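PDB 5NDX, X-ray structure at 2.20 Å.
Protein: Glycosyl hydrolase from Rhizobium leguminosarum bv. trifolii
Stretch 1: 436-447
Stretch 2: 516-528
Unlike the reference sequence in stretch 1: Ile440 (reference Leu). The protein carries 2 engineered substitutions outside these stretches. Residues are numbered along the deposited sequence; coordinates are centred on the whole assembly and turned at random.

Stretch 1 (436-447) GRHAICLLRIDE
Stretch 2 516-528: LPSLTQVLVVPDV

Two extended segments run side by side as neighbouring antiparallel β-strands, their N-to-C directions 155° apart and their axes approaching to 4.6 Å. Most residues have phi near −115° and psi near 125°; Pro517, just before the second strand, follows a cis peptide bond. The register pairs His438 with Pro526, Ile440 with Val524, Leu442 with Val522 and Arg444 with Thr520 as non-hydrogen-bonded pairs, CA to CA 4.5 to 4.8 Å. Alternating with them are the wider hydrogen-bonded pairs: Ala439 with Val525, Cys441 with Leu523, Leu443 with Gln521, and Ile445 with Leu519.

Each wide pair closes a two-bond ring. Ala439 N to Val525 O and Val525 N to Ala439 O are both 3.0 Å; Cys441 N to Leu523 O is 2.8 Å and Leu523 N to Cys441 O 2.9 Å; Leu443 N to Gln521 O is 2.9 Å and Gln521 N to Leu443 O 2.8 Å; Ile445 N to Leu519 O is 2.9 Å and Leu519 N to Ile445 O 3.1 Å. The same carbonyls receive CA-H...O contacts, such as His438 CA to Val525 O at 3.2 Å. Pro526 suits a narrow pair, where its hydrogen-free nitrogen costs no bond to the partner strand.

The contact buries 939 Å², summed over both stretches. Side chains alternate between the sheet's two faces. Ala439, Cys441, Leu443 and Ile445 share one with Val525, Leu523, Gln521 and Leu519. Here Ala439 CB meets Val525 CG2 at 4.1 Å, and Leu443 CD1 (chi1 m, chi2 t) lies 4.4 Å from Leu523 CD1 (also m, t). Ile445 CD1 (m, t) reaches Leu519 CD2 (t, p) at 4.3 Å. These residues are buried, and aliphatic side chains fill the space with no polar group to satisfy. Gln521 (t, p) leads its amide away, to be satisfied elsewhere in the structure.

On the other face, Leu442 CD2 (m, t) packs 3.8 Å from Val522 CG1. Ile440 (m, t), leucine in the reference sequence, places CG1 4.4 Å from Val524 CG2; both valines are t. His438 (m, chi2 −98°) brings CE1 to 3.8 Å from Pro526 CB.

Buried Arg444 (t, p, p, chi4 72°) curls so that NE donates to Thr520 OG1 at 2.8 Å, with Thr520 in m, while NH1 forms a salt bridge to Asp446 OD2 at 2.9 Å. Hydroxyl and carboxylate, with partners elsewhere in the structure, give the guanidinium its acceptors.

At the more exposed end, opposite charges suit Arg437 (m, t, chi3 106°, chi4 −153°) and Asp527 (t, chi2 4°): NH1 of Arg437 and OD2 of Asp527 form a 2.6 Å salt bridge, OD2 lying at the guanidinium's edge, near its plane. Water 1 donates to Arg437 O at 2.7 Å and accepts from Asp527 N at 3.1 Å; the single hydrogen of Asp527 N is shared between this water and Arg437 O, to which the direct hydrogen bond, 3.3 Å, is weak.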

# COMPACT_ATOMS: atom_id res chain seq x y z
N GLY A 436 11.44 27.99 -17.52
CA GLY A 436 9.99 28.16 -17.45
C GLY A 436 9.57 28.06 -16.00
O GLY A 436 10.38 27.66 -15.16
N ARG A 437 8.34 28.45 -15.72
CA ARG A 437 7.77 28.46 -14.38
C ARG A 437 7.65 27.03 -13.86
O ARG A 437 7.21 26.11 -14.56
CB ARG A 437 6.31 28.90 -14.35
CG ARG A 437 5.91 30.34 -14.46
CD ARG A 437 4.45 30.37 -14.94
NE ARG A 437 3.48 30.75 -13.91
CZ ARG A 437 2.19 30.38 -13.88
NH1 ARG A 437 1.65 29.57 -14.77
NH2 ARG A 437 1.43 30.81 -12.87
N HIS A 438 7.91 26.90 -12.58
CA HIS A 438 7.66 25.66 -11.86
C HIS A 438 6.97 25.97 -10.57
O HIS A 438 7.17 27.05 -9.98
CB HIS A 438 8.98 24.97 -11.57
CG HIS A 438 9.64 24.44 -12.78
ND1 HIS A 438 9.55 23.11 -13.16
CD2 HIS A 438 10.39 25.04 -13.72
CE1 HIS A 438 10.23 22.92 -14.27
NE2 HIS A 438 10.74 24.08 -14.64
N ALA A 439 6.22 24.99 -10.10
CA ALA A 439 5.58 25.05 -8.79
C ALA A 439 6.27 24.05 -7.86
O ALA A 439 6.64 22.92 -8.27
CB ALA A 439 4.11 24.73 -8.91
N ILE A 440 6.50 24.49 -6.62
CA ILE A 440 7.11 23.68 -5.58
C ILE A 440 6.03 23.33 -4.56
O ILE A 440 5.46 24.24 -3.97
CB ILE A 440 8.26 24.42 -4.90
CG1 ILE A 440 9.28 24.88 -5.95
CG2 ILE A 440 8.94 23.53 -3.84
CD1 ILE A 440 10.33 25.87 -5.37
N CYS A 441 5.74 22.02 -4.39
CA CYS A 441 4.77 21.50 -3.44
C CYS A 441 5.54 20.68 -2.42
O CYS A 441 6.32 19.82 -2.81
CB CYS A 441 3.72 20.57 -4.10
SG CYS A 441 3.05 21.29 -5.62
N LEU A 442 5.34 21.01 -1.14
CA LEU A 442 6.01 20.32 -0.05
C LEU A 442 4.98 19.63 0.82
O LEU A 442 4.17 20.29 1.44
CB LEU A 442 6.80 21.32 0.78
CG LEU A 442 7.74 22.23 -0.01
CD1 LEU A 442 8.19 23.37 0.88
CD2 LEU A 442 8.92 21.48 -0.60
N LEU A 443 4.98 18.31 0.83
CA LEU A 443 4.08 17.53 1.66
C LEU A 443 4.89 16.91 2.83
O LEU A 443 6.04 16.50 2.63
CB LEU A 443 3.49 16.41 0.83
CG LEU A 443 2.67 16.83 -0.36
CD1 LEU A 443 2.51 15.67 -1.31
CD2 LEU A 443 1.31 17.26 0.15
N ARG A 444 4.27 16.84 4.01
CA ARG A 444 4.95 16.43 5.23
C ARG A 444 4.07 15.57 6.09
O ARG A 444 2.88 15.89 6.33
CB ARG A 444 5.37 17.67 6.03
CG ARG A 444 5.97 17.47 7.43
CD ARG A 444 7.22 16.65 7.44
NE ARG A 444 8.33 17.29 6.77
CZ ARG A 444 9.02 18.35 7.24
NH1 ARG A 444 8.72 18.94 8.39
NH2 ARG A 444 10.04 18.82 6.55
N ILE A 445 4.67 14.48 6.54
CA ILE A 445 4.16 13.66 7.61
C ILE A 445 5.16 13.75 8.78
O ILE A 445 6.28 13.28 8.68
CB ILE A 445 3.99 12.17 7.22
CG1 ILE A 445 3.14 12.05 5.96
CG2 ILE A 445 3.32 11.42 8.38
CD1 ILE A 445 3.16 10.68 5.34
N ASP A 446 4.72 14.35 9.88
CA ASP A 446 5.52 14.43 11.09
C ASP A 446 4.52 14.70 12.21
O ASP A 446 3.30 14.64 12.02
CB ASP A 446 6.67 15.45 10.99
CG ASP A 446 6.21 16.91 10.87
OD1 ASP A 446 5.01 17.19 11.19
OD2 ASP A 446 7.05 17.82 10.48
N GLU A 447 5.05 15.02 13.35
CA GLU A 447 4.26 15.29 14.53
C GLU A 447 3.30 16.48 14.42
O GLU A 447 2.27 16.51 15.12
CB GLU A 447 5.31 15.42 15.66
CG GLU A 447 4.97 16.07 16.91
CD GLU A 447 6.20 16.08 17.85
OE1 GLU A 447 7.20 16.77 17.55
OE2 GLU A 447 6.14 15.37 18.87
N LEU A 516 13.03 14.28 13.09
CA LEU A 516 13.19 12.85 13.24
C LEU A 516 12.06 12.38 14.17
O LEU A 516 12.01 12.81 15.33
CB LEU A 516 14.55 12.52 13.85
CG LEU A 516 14.79 11.05 14.20
CD1 LEU A 516 14.85 10.27 12.93
CD2 LEU A 516 16.11 10.91 14.99
N PRO A 517 11.16 11.50 13.72
CA PRO A 517 11.00 11.04 12.34
C PRO A 517 10.12 11.94 11.48
O PRO A 517 9.28 12.67 11.99
CB PRO A 517 10.29 9.71 12.51
CG PRO A 517 9.49 9.83 13.76
CD PRO A 517 10.17 10.87 14.63
N SER A 518 10.33 11.85 10.16
CA SER A 518 9.46 12.53 9.22
C SER A 518 9.66 12.02 7.83
O SER A 518 10.68 11.39 7.51
CB SER A 518 9.69 14.07 9.25
OG SER A 518 10.97 14.41 8.68
N LEU A 519 8.63 12.23 7.01
CA LEU A 519 8.70 11.98 5.58
C LEU A 519 8.25 13.25 4.90
O LEU A 519 7.19 13.77 5.21
CB LEU A 519 7.75 10.83 5.18
CG LEU A 519 7.77 10.45 3.70
CD1 LEU A 519 9.17 10.00 3.24
CD2 LEU A 519 6.75 9.32 3.43
N THR A 520 9.05 13.74 3.99
CA THR A 520 8.74 14.93 3.22
C THR A 520 8.72 14.54 1.73
O THR A 520 9.63 13.87 1.24
CB THR A 520 9.81 16.00 3.38
OG1 THR A 520 10.03 16.28 4.76
CG2 THR A 520 9.44 17.31 2.72
N GLN A 521 7.71 15.00 0.99
CA GLN A 521 7.71 14.82 -0.48
C GLN A 521 7.81 16.20 -1.12
O GLN A 521 7.04 17.10 -0.79
CB GLN A 521 6.44 14.09 -0.92
CG GLN A 521 6.55 13.45 -2.28
CD GLN A 521 7.44 12.25 -2.27
OE1 GLN A 521 7.65 11.60 -1.23
NE2 GLN A 521 7.99 11.92 -3.44
N VAL A 522 8.83 16.39 -1.96
CA VAL A 522 9.04 17.63 -2.67
C VAL A 522 8.69 17.37 -4.16
O VAL A 522 9.32 16.52 -4.81
CB VAL A 522 10.49 18.07 -2.56
CG1 VAL A 522 10.70 19.41 -3.27
CG2 VAL A 522 10.93 18.11 -1.07
N LEU A 523 7.71 18.09 -4.69
CA LEU A 523 7.32 18.01 -6.07
C LEU A 523 7.66 19.34 -6.68
O LEU A 523 7.28 20.39 -6.13
CB LEU A 523 5.82 17.77 -6.19
CG LEU A 523 5.28 16.52 -5.47
CD1 LEU A 523 3.75 16.47 -5.49
CD2 LEU A 523 5.84 15.29 -6.09
N VAL A 524 8.43 19.30 -7.77
CA VAL A 524 8.75 20.50 -8.54
C VAL A 524 8.24 20.22 -9.97
O VAL A 524 8.78 19.35 -10.65
CB VAL A 524 10.23 20.77 -8.57
CG1 VAL A 524 10.51 22.03 -9.37
CG2 VAL A 524 10.78 20.95 -7.14
N VAL A 525 7.17 20.90 -10.37
CA VAL A 525 6.48 20.51 -11.59
C VAL A 525 6.42 21.70 -12.58
O VAL A 525 6.25 22.81 -12.16
CB VAL A 525 5.08 19.96 -11.32
CG1 VAL A 525 5.19 18.75 -10.45
CG2 VAL A 525 4.16 20.97 -10.66
N PRO A 526 6.58 21.43 -13.90
CA PRO A 526 6.52 22.50 -14.88
C PRO A 526 5.09 22.94 -15.15
O PRO A 526 4.16 22.28 -14.76
CB PRO A 526 7.14 21.87 -16.13
CG PRO A 526 6.78 20.42 -16.01
CD PRO A 526 6.93 20.14 -14.52
N ASP A 527 4.94 24.09 -15.78
CA ASP A 527 3.65 24.63 -16.16
C ASP A 527 3.30 24.07 -17.57
O ASP A 527 3.97 24.39 -18.53
CB ASP A 527 3.73 26.16 -16.17
CG ASP A 527 2.43 26.82 -16.57
OD1 ASP A 527 1.42 26.16 -16.78
OD2 ASP A 527 2.43 28.05 -16.68
N VAL A 528 2.29 23.22 -17.69
CA VAL A 528 1.96 22.70 -19.03
C VAL A 528 1.09 23.71 -19.83
O VAL A 528 0.74 23.43 -20.91
CB VAL A 528 1.28 21.32 -18.99
CG1 VAL A 528 2.17 20.32 -18.26
CG2 VAL A 528 -0.14 21.38 -18.37
O HOH W 1 7.51 25.27 -17.07
O HOH W 2 7.92 13.72 13.85